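Long-range contacts in FKBP-type peptidyl-prolyl cis-trans isomerase FkpA (PDB 1Q6I), which catalyses the cis-trans isomerisation of peptide bonds preceding proline and acts as a folding chaperone in the periplasm of Escherichia coli: residues 141-146 against 219-224; 189-194 against 213-218. All coordinates share one frame; numbering follows the deposited sequence.

Contact 1 of 2, residues 141-146 against 219-224; sequences TVVVNY and ELLDVK. With FK5 (8-deethyl-8-[but-3-enyl]-ascomycin), chain C.
On the buried face of this antiparallel strand pair, L220 reaches across to V142 and V144. Its CG stands anti to the backbone N (chi1 177°), which carries CD1 over the partner strand, 3.9 Å from V142 CB and 4.1 Å from V144 CG1. CD1 thus touches both valines, and the leucine side chain crosses V142 nearly perpendicularly and V144 at a slant. F168, on the adjacent strand 166-169 of the same sheet, touches both valines.

Beneath the side chains, the ladder is irregular. V143 O accepts L221 N at 2.9 Å and also D222 N in a weak bond of 3.3 Å, while V143 N returns a bond to D222 O. Two residues thus face one: a classic beta bulge, set in the last strand of the FKBP domain. By inserting one residue it lets L220 pair with V144 and V223 with V142, on the same face. Beyond it the regular pattern resumes, with E219 and N145 bonded both ways.

The other face, with V143, N145, E219 and D222, is the more solvent-exposed side. Here L221 CD1 lies 3.7 Å from N145 ND2, an apolar methyl against an amide, and K224 runs its extended chain past T141 until CE is 3.7 Å from V143 CG2; what the lysine adds here is carbon contact. D222 turns its carboxylate away to a salt bridge with K186. T141 N donates to K224 O, an oxygen of the terminal carboxylate, and K224 N to T141 O, each at 2.8 Å.

Y146, beyond the paired residues, lays a ring face under FK5, whose C5 sits 3.7 Å above the plane; its hydroxyl is hydrogen-bonded to D157 and R162.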
loop_
_atom_site.group_PDB
_atom_site.type_symbol
_atom_site.label_atom_id
_atom_site.label_comp_id
_atom_site.label_asym_id
_atom_site.label_seq_id
_atom_site.Cartn_x
_atom_site.Cartn_y
_atom_site.Cartn_z
ATOM N N THR A 141 -17.968 36.741 13.117
ATOM C CA THR A 141 -17.738 36.125 11.819
ATOM C C THR A 141 -17.291 37.194 10.809
ATOM O O THR A 141 -17.856 38.287 10.749
ATOM C CB THR A 141 -19.021 35.499 11.328
ATOM O OG1 THR A 141 -19.315 34.354 12.135
ATOM C CG2 THR A 141 -18.875 34.974 9.857
ATOM N N VAL A 142 -16.305 36.854 9.996
ATOM C CA VAL A 142 -15.791 37.753 8.992
ATOM C C VAL A 142 -15.894 37.082 7.641
ATOM O O VAL A 142 -15.786 35.842 7.530
ATOM C CB VAL A 142 -14.317 38.163 9.224
ATOM C CG1 VAL A 142 -14.163 38.984 10.528
ATOM C CG2 VAL A 142 -13.383 36.961 9.217
ATOM N N VAL A 143 -16.127 37.924 6.631
ATOM C CA VAL A 143 -16.161 37.523 5.231
ATOM C C VAL A 143 -15.019 38.290 4.523
ATOM O O VAL A 143 -14.981 39.529 4.594
ATOM C CB VAL A 143 -17.510 37.900 4.562
ATOM C CG1 VAL A 143 -17.554 37.403 3.128
ATOM C CG2 VAL A 143 -18.711 37.399 5.348
ATOM N N VAL A 144 -14.123 37.575 3.828
ATOM C CA VAL A 144 -12.965 38.180 3.177
ATOM C C VAL A 144 -12.614 37.634 1.816
ATOM O O VAL A 144 -12.914 36.478 1.508
ATOM C CB VAL A 144 -11.685 37.892 4.016
ATOM C CG1 VAL A 144 -11.822 38.436 5.421
ATOM C CG2 VAL A 144 -11.387 36.365 4.096
ATOM N N ASN A 145 -11.987 38.461 0.982
ATOM C CA ASN A 145 -11.280 37.931 -0.157
ATOM C C ASN A 145 -9.802 37.984 0.246
ATOM O O ASN A 145 -9.374 38.849 0.998
ATOM C CB ASN A 145 -11.519 38.711 -1.438
ATOM C CG ASN A 145 -12.893 38.459 -2.023
ATOM O OD1 ASN A 145 -13.292 37.303 -2.307
ATOM N ND2 ASN A 145 -13.625 39.535 -2.221
ATOM N N TYR A 146 -9.014 37.041 -0.232
ATOM C CA TYR A 146 -7.583 37.063 0.092
ATOM C C TYR A 146 -6.736 36.337 -0.942
ATOM O O TYR A 146 -7.192 35.539 -1.745
ATOM C CB TYR A 146 -7.315 36.480 1.489
ATOM C CG TYR A 146 -7.569 35.016 1.550
ATOM C CD1 TYR A 146 -8.838 34.553 1.777
ATOM C CD2 TYR A 146 -6.553 34.080 1.307
ATOM C CE1 TYR A 146 -9.130 33.223 1.796
ATOM C CE2 TYR A 146 -6.839 32.718 1.320
ATOM C CZ TYR A 146 -8.148 32.296 1.567
ATOM O OH TYR A 146 -8.531 30.951 1.573
ATOM N N GLU A 219 -8.883 41.598 1.839
ATOM C CA GLU A 219 -9.937 42.605 1.830
ATOM C C GLU A 219 -11.053 42.136 2.780
ATOM O O GLU A 219 -11.547 41.021 2.647
ATOM C CB GLU A 219 -10.494 42.845 0.428
ATOM C CG GLU A 219 -9.461 43.343 -0.556
ATOM C CD GLU A 219 -10.010 43.616 -1.936
ATOM O OE1 GLU A 219 -11.162 43.160 -2.279
ATOM O OE2 GLU A 219 -9.249 44.283 -2.692
ATOM N N LEU A 220 -11.418 42.980 3.759
ATOM C CA LEU A 220 -12.503 42.664 4.706
ATOM C C LEU A 220 -13.850 43.219 4.256
ATOM O O LEU A 220 -14.074 44.444 4.263
ATOM C CB LEU A 220 -12.163 43.176 6.096
ATOM C CG LEU A 220 -13.122 43.051 7.262
ATOM C CD1 LEU A 220 -13.452 41.598 7.550
ATOM C CD2 LEU A 220 -12.446 43.686 8.437
ATOM N N LEU A 221 -14.745 42.305 3.864
ATOM C CA LEU A 221 -16.056 42.677 3.302
ATOM C C LEU A 221 -17.157 42.811 4.338
ATOM O O LEU A 221 -18.022 43.672 4.213
ATOM C CB LEU A 221 -16.526 41.642 2.301
ATOM C CG LEU A 221 -15.540 41.279 1.214
ATOM C CD1 LEU A 221 -16.208 40.212 0.372
ATOM C CD2 LEU A 221 -15.215 42.514 0.376
ATOM N N ASP A 222 -17.152 41.953 5.345
ATOM C CA ASP A 222 -18.192 42.033 6.355
ATOM C C ASP A 222 -17.718 41.522 7.706
ATOM O O ASP A 222 -16.802 40.692 7.822
ATOM C CB ASP A 222 -19.443 41.251 5.904
ATOM C CG ASP A 222 -20.752 41.868 6.425
ATOM O OD1 ASP A 222 -20.748 43.063 6.864
ATOM O OD2 ASP A 222 -21.843 41.234 6.392
ATOM N N VAL A 223 -18.357 42.056 8.730
ATOM C CA VAL A 223 -18.084 41.708 10.107
ATOM C C VAL A 223 -19.474 41.526 10.634
ATOM O O VAL A 223 -20.275 42.452 10.583
ATOM C CB VAL A 223 -17.384 42.840 10.848
ATOM C CG1 VAL A 223 -17.255 42.507 12.344
ATOM C CG2 VAL A 223 -16.040 43.123 10.228
ATOM N N LYS A 224 -19.797 40.316 11.080
ATOM C CA LYS A 224 -21.148 40.027 11.528
ATOM C C LYS A 224 -21.177 39.087 12.709
ATOM O O LYS A 224 -20.152 38.540 13.149
ATOM C CB LYS A 224 -21.981 39.477 10.380
ATOM C CG LYS A 224 -21.470 38.241 9.712
ATOM C CD LYS A 224 -22.308 37.944 8.465
ATOM C CE LYS A 224 -21.691 36.896 7.559
ATOM N NZ LYS A 224 -22.517 36.660 6.310
ATOM O OXT LYS A 224 -22.251 38.894 13.260
HETATM C C1 FK5 C . -6.630 29.722 8.071
HETATM C C2 FK5 C . -5.976 30.668 7.093
HETATM C C3 FK5 C . -6.117 32.173 7.100
HETATM C C4 FK5 C . -7.534 32.411 6.655
HETATM C C5 FK5 C . -7.737 31.948 5.205
HETATM C C6 FK5 C . -7.232 30.521 4.946
HETATM C C8 FK5 C . -4.903 29.762 5.153
HETATM C C9 FK5 C . -4.877 29.381 3.840
HETATM C C10 FK5 C . -5.065 27.937 3.460
HETATM C C11 FK5 C . -4.242 26.912 4.252
HETATM C C12 FK5 C . -4.696 25.477 3.956
HETATM C C13 FK5 C . -6.208 25.341 4.004
HETATM C C14 FK5 C . -6.852 26.415 3.158
HETATM C C15 FK5 C . -8.380 26.366 3.174
HETATM C C16 FK5 C . -8.950 25.629 1.982
HETATM C C17 FK5 C . -9.507 24.238 2.259
HETATM C C18 FK5 C . -9.726 23.935 3.753
HETATM C C19 FK5 C . -11.170 24.080 4.226
HETATM C C20 FK5 C . -11.595 23.306 5.400
HETATM C C21 FK5 C . -12.480 23.911 6.450
HETATM C C22 FK5 C . -11.698 24.645 7.517
HETATM C C23 FK5 C . -11.291 26.077 7.316
HETATM C C24 FK5 C . -10.347 26.556 8.424
HETATM C C25 FK5 C . -9.438 27.562 7.750
HETATM C C26 FK5 C . -8.197 28.066 8.485
HETATM C C27 FK5 C . -7.541 26.875 9.033
HETATM C C28 FK5 C . -7.582 26.727 10.469
HETATM C C29 FK5 C . -6.788 25.692 11.170
HETATM C C30 FK5 C . -5.547 26.321 11.785
HETATM C C31 FK5 C . -4.812 25.321 12.681
HETATM C C32 FK5 C . -5.790 24.826 13.712
HETATM C C33 FK5 C . -6.957 24.119 13.049
HETATM C C34 FK5 C . -7.711 25.141 12.236
HETATM C C35 FK5 C . -2.759 27.033 3.979
HETATM C C36 FK5 C . -8.556 23.257 1.580
HETATM C C37 FK5 C . -12.162 24.992 3.566
HETATM C C38 FK5 C . -13.339 22.784 7.021
HETATM C C39 FK5 C . -14.803 23.133 6.852
HETATM C C40 FK5 C . -15.750 22.110 6.392
HETATM C C41 FK5 C . -10.308 28.766 7.490
HETATM C C42 FK5 C . -6.868 25.912 8.103
HETATM C C43 FK5 C . -6.154 22.956 4.153
HETATM C C44 FK5 C . -10.189 27.871 2.753
HETATM C C45 FK5 C . -2.447 25.632 12.909
HETATM N N7 FK5 C . -5.974 30.285 5.699
HETATM O O1 FK5 C . -7.299 28.778 7.601
HETATM O O2 FK5 C . -6.583 29.947 9.453
HETATM O O3 FK5 C . -3.771 29.558 5.908
HETATM O O4 FK5 C . -4.710 30.331 2.829
HETATM O O5 FK5 C . -6.436 27.653 3.702
HETATM O O6 FK5 C . -4.672 27.922 2.062
HETATM O O7 FK5 C . -6.653 24.107 3.502
HETATM O O8 FK5 C . -8.842 27.688 3.118
HETATM O O9 FK5 C . -11.329 24.074 8.734
HETATM O O10 FK5 C . -11.038 27.205 9.458
HETATM O O11 FK5 C . -3.748 25.942 13.364
HETATM O O12 FK5 C . -5.167 23.961 14.615
#

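Contact 2 of 2, residues 189-194 against 213-218; sequences KIKLVI and TLVFDV. With FK5 (8-deethyl-8-[but-3-enyl]-ascomycin), chain C.
Six backbone hydrogen bonds join I190, L192 and I194 to V218, F216 and L214, each pair bonded in both directions. They tighten toward the middle and the L214 end: L192 N to F216 O and F216 N to L192 O are both 2.7 Å, and I194 N reaches L214 O almost straight, at 178°. No bulge interrupts this antiparallel ladder, which continues the FKBP sheet from strand 214-223 to strand 189-194, with strand 124-127 on the far side of the latter.

Around that ladder the two faces differ. On one, K191 and D217 lie side by side, the lysine's CD 3.6 Å from D217 OD1; the charged ends stay apart, and K191 CE rests on V215 CG1. Helix 70-111 covers this face, F110 meeting K191 and V193. On the other, I194 holds CG1 beside its backbone N (chi1 -50°), and its extended end brings CD1 obliquely to F216 CD2 at 3.6 Å. The F216 ring presents its edge to FK5, CE1 lying 3.6 Å from O4 of the ligand, nearly in the ring plane, while W177 meets the ring edge-to-face. Replacing F216 with an alanine would probably leave I194 CD1 without its aromatic neighbour and open a gap beside FK5 O4. Farther along this face, I190 CG2 packs beside V218 CB, pointing the same way.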
loop_
_atom_site.group_PDB
_atom_site.type_symbol
_atom_site.label_atom_id
_atom_site.label_comp_id
_atom_site.label_asym_id
_atom_site.label_seq_id
_atom_site.Cartn_x
_atom_site.Cartn_y
_atom_site.Cartn_z
ATOM N N LYS A 189 -8.679 47.009 3.832
ATOM C CA LYS A 189 -7.735 46.121 3.220
ATOM C C LYS A 189 -6.454 46.163 4.048
ATOM O O LYS A 189 -6.098 47.194 4.595
ATOM C CB LYS A 189 -7.480 46.560 1.783
ATOM C CG LYS A 189 -8.756 46.697 0.988
ATOM C CD LYS A 189 -8.589 47.313 -0.416
ATOM C CE LYS A 189 -9.928 47.249 -1.190
ATOM N NZ LYS A 189 -11.179 47.331 -0.327
ATOM N N ILE A 190 -5.783 45.031 4.161
ATOM C CA ILE A 190 -4.576 44.973 4.916
ATOM C C ILE A 190 -3.690 43.873 4.382
ATOM O O ILE A 190 -4.151 42.877 3.870
ATOM C CB ILE A 190 -4.896 44.752 6.407
ATOM C CG1 ILE A 190 -3.628 44.841 7.240
ATOM C CG2 ILE A 190 -5.598 43.399 6.659
ATOM C CD1 ILE A 190 -3.884 44.889 8.731
ATOM N N LYS A 191 -2.399 44.109 4.458
ATOM C CA LYS A 191 -1.419 43.126 4.050
ATOM C C LYS A 191 -0.857 42.557 5.332
ATOM O O LYS A 191 -0.417 43.289 6.207
ATOM C CB LYS A 191 -0.343 43.767 3.197
ATOM C CG LYS A 191 0.860 42.866 2.851
ATOM C CD LYS A 191 1.673 43.475 1.680
ATOM C CE LYS A 191 3.030 42.824 1.476
ATOM N NZ LYS A 191 3.632 43.347 0.223
ATOM N N LEU A 192 -0.890 41.244 5.454
ATOM C CA LEU A 192 -0.396 40.597 6.645
ATOM C C LEU A 192 0.837 39.796 6.275
ATOM O O LEU A 192 0.819 39.048 5.324
ATOM C CB LEU A 192 -1.465 39.674 7.240
ATOM C CG LEU A 192 -2.851 40.214 7.653
ATOM C CD1 LEU A 192 -3.656 39.101 8.348
ATOM C CD2 LEU A 192 -2.769 41.377 8.607
ATOM N N VAL A 193 1.903 39.982 7.038
ATOM C CA VAL A 193 3.151 39.262 6.862
ATOM C C VAL A 193 3.361 38.509 8.168
ATOM O O VAL A 193 3.752 39.082 9.190
ATOM C CB VAL A 193 4.260 40.220 6.521
ATOM C CG1 VAL A 193 5.637 39.566 6.600
ATOM C CG2 VAL A 193 3.995 40.738 5.142
ATOM N N ILE A 194 3.050 37.213 8.105
ATOM C CA ILE A 194 2.894 36.397 9.298
ATOM C C ILE A 194 4.028 35.433 9.516
ATOM O O ILE A 194 4.304 34.586 8.671
ATOM C CB ILE A 194 1.551 35.633 9.217
ATOM C CG1 ILE A 194 0.385 36.574 8.868
ATOM C CG2 ILE A 194 1.244 34.905 10.522
ATOM C CD1 ILE A 194 -1.013 35.832 8.639
ATOM N N THR A 213 7.189 31.884 6.436
ATOM C CA THR A 213 6.536 33.157 6.703
ATOM C C THR A 213 5.453 33.322 5.613
ATOM O O THR A 213 5.741 33.108 4.431
ATOM C CB THR A 213 7.537 34.322 6.681
ATOM O OG1 THR A 213 8.273 34.378 7.924
ATOM C CG2 THR A 213 6.767 35.696 6.597
ATOM N N LEU A 214 4.227 33.732 5.981
ATOM C CA LEU A 214 3.197 33.885 4.954
ATOM C C LEU A 214 2.839 35.340 4.716
ATOM O O LEU A 214 2.730 36.105 5.648
ATOM C CB LEU A 214 1.937 33.103 5.312
ATOM C CG LEU A 214 2.143 31.693 5.847
ATOM C CD1 LEU A 214 0.766 31.108 6.135
ATOM C CD2 LEU A 214 2.958 30.786 4.864
ATOM N N VAL A 215 2.597 35.678 3.454
ATOM C CA VAL A 215 2.202 37.002 3.043
ATOM C C VAL A 215 0.735 36.943 2.573
ATOM O O VAL A 215 0.411 36.297 1.575
ATOM C CB VAL A 215 3.072 37.456 1.844
ATOM C CG1 VAL A 215 2.658 38.832 1.291
ATOM C CG2 VAL A 215 4.551 37.468 2.202
ATOM N N PHE A 216 -0.169 37.617 3.265
ATOM C CA PHE A 216 -1.548 37.633 2.805
ATOM C C PHE A 216 -2.003 39.046 2.416
ATOM O O PHE A 216 -1.797 40.010 3.180
ATOM C CB PHE A 216 -2.444 37.145 3.928
ATOM C CG PHE A 216 -2.410 35.667 4.142
ATOM C CD1 PHE A 216 -3.176 34.834 3.368
ATOM C CD2 PHE A 216 -1.649 35.121 5.141
ATOM C CE1 PHE A 216 -3.160 33.497 3.563
ATOM C CE2 PHE A 216 -1.629 33.795 5.333
ATOM C CZ PHE A 216 -2.393 32.974 4.554
ATOM N N ASP A 217 -2.610 39.177 1.249
ATOM C CA ASP A 217 -3.337 40.413 0.903
ATOM C C ASP A 217 -4.835 40.169 1.097
ATOM O O ASP A 217 -5.422 39.397 0.355
ATOM C CB ASP A 217 -3.092 40.812 -0.532
ATOM C CG ASP A 217 -1.656 41.065 -0.800
ATOM O OD1 ASP A 217 -1.061 41.908 -0.065
ATOM O OD2 ASP A 217 -1.035 40.465 -1.706
ATOM N N VAL A 218 -5.404 40.829 2.110
ATOM C CA VAL A 218 -6.752 40.657 2.537
ATOM C C VAL A 218 -7.669 41.862 2.321
ATOM O O VAL A 218 -7.292 43.012 2.621
ATOM C CB VAL A 218 -6.744 40.390 4.030
ATOM C CG1 VAL A 218 -8.087 39.908 4.498
ATOM C CG2 VAL A 218 -5.736 39.376 4.371
HETATM C C1 FK5 C . -6.630 29.722 8.071
HETATM C C2 FK5 C . -5.976 30.668 7.093
HETATM C C3 FK5 C . -6.117 32.173 7.100
HETATM C C4 FK5 C . -7.534 32.411 6.655
HETATM C C5 FK5 C . -7.737 31.948 5.205
HETATM C C6 FK5 C . -7.232 30.521 4.946
HETATM C C8 FK5 C . -4.903 29.762 5.153
HETATM C C9 FK5 C . -4.877 29.381 3.840
HETATM C C10 FK5 C . -5.065 27.937 3.460
HETATM C C11 FK5 C . -4.242 26.912 4.252
HETATM C C12 FK5 C . -4.696 25.477 3.956
HETATM C C13 FK5 C . -6.208 25.341 4.004
HETATM C C14 FK5 C . -6.852 26.415 3.158
HETATM C C15 FK5 C . -8.380 26.366 3.174
HETATM C C16 FK5 C . -8.950 25.629 1.982
HETATM C C17 FK5 C . -9.507 24.238 2.259
HETATM C C18 FK5 C . -9.726 23.935 3.753
HETATM C C19 FK5 C . -11.170 24.080 4.226
HETATM C C20 FK5 C . -11.595 23.306 5.400
HETATM C C21 FK5 C . -12.480 23.911 6.450
HETATM C C22 FK5 C . -11.698 24.645 7.517
HETATM C C23 FK5 C . -11.291 26.077 7.316
HETATM C C24 FK5 C . -10.347 26.556 8.424
HETATM C C25 FK5 C . -9.438 27.562 7.750
HETATM C C26 FK5 C . -8.197 28.066 8.485
HETATM C C27 FK5 C . -7.541 26.875 9.033
HETATM C C28 FK5 C . -7.582 26.727 10.469
HETATM C C29 FK5 C . -6.788 25.692 11.170
HETATM C C30 FK5 C . -5.547 26.321 11.785
HETATM C C31 FK5 C . -4.812 25.321 12.681
HETATM C C32 FK5 C . -5.790 24.826 13.712
HETATM C C33 FK5 C . -6.957 24.119 13.049
HETATM C C34 FK5 C . -7.711 25.141 12.236
HETATM C C35 FK5 C . -2.759 27.033 3.979
HETATM C C36 FK5 C . -8.556 23.257 1.580
HETATM C C37 FK5 C . -12.162 24.992 3.566
HETATM C C38 FK5 C . -13.339 22.784 7.021
HETATM C C39 FK5 C . -14.803 23.133 6.852
HETATM C C40 FK5 C . -15.750 22.110 6.392
HETATM C C41 FK5 C . -10.308 28.766 7.490
HETATM C C42 FK5 C . -6.868 25.912 8.103
HETATM C C43 FK5 C . -6.154 22.956 4.153
HETATM C C44 FK5 C . -10.189 27.871 2.753
HETATM C C45 FK5 C . -2.447 25.632 12.909
HETATM N N7 FK5 C . -5.974 30.285 5.699
HETATM O O1 FK5 C . -7.299 28.778 7.601
HETATM O O2 FK5 C . -6.583 29.947 9.453
HETATM O O3 FK5 C . -3.771 29.558 5.908
HETATM O O4 FK5 C . -4.710 30.331 2.829
HETATM O O5 FK5 C . -6.436 27.653 3.702
HETATM O O6 FK5 C . -4.672 27.922 2.062
HETATM O O7 FK5 C . -6.653 24.107 3.502
HETATM O O8 FK5 C . -8.842 27.688 3.118
HETATM O O9 FK5 C . -11.329 24.074 8.734
HETATM O O10 FK5 C . -11.038 27.205 9.458
HETATM O O11 FK5 C . -3.748 25.942 13.364
HETATM O O12 FK5 C . -5.167 23.961 14.615
#

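Strand 214-223 lies between strands 189-194 and 141-150 in one sheet; contact 2 takes its first half, contact 1 its second. Contact 2 is core, with a regular ladder, aliphatic and aromatic side chains on the FK5 side and a lysine beside an aspartate on the helix side. Contact 1 is partly buried and bulged, with valines and a leucine inside, amide and charged groups on a partly exposed face, and the chain terminus at the end. Along the chain, contact 2 is nested within the loop that contact 1 closes. Among the places where they touch, Y146 CD2 lies 4.0 Å from F216 CD1; both rings also contact FK5, one by its face and one by its edge.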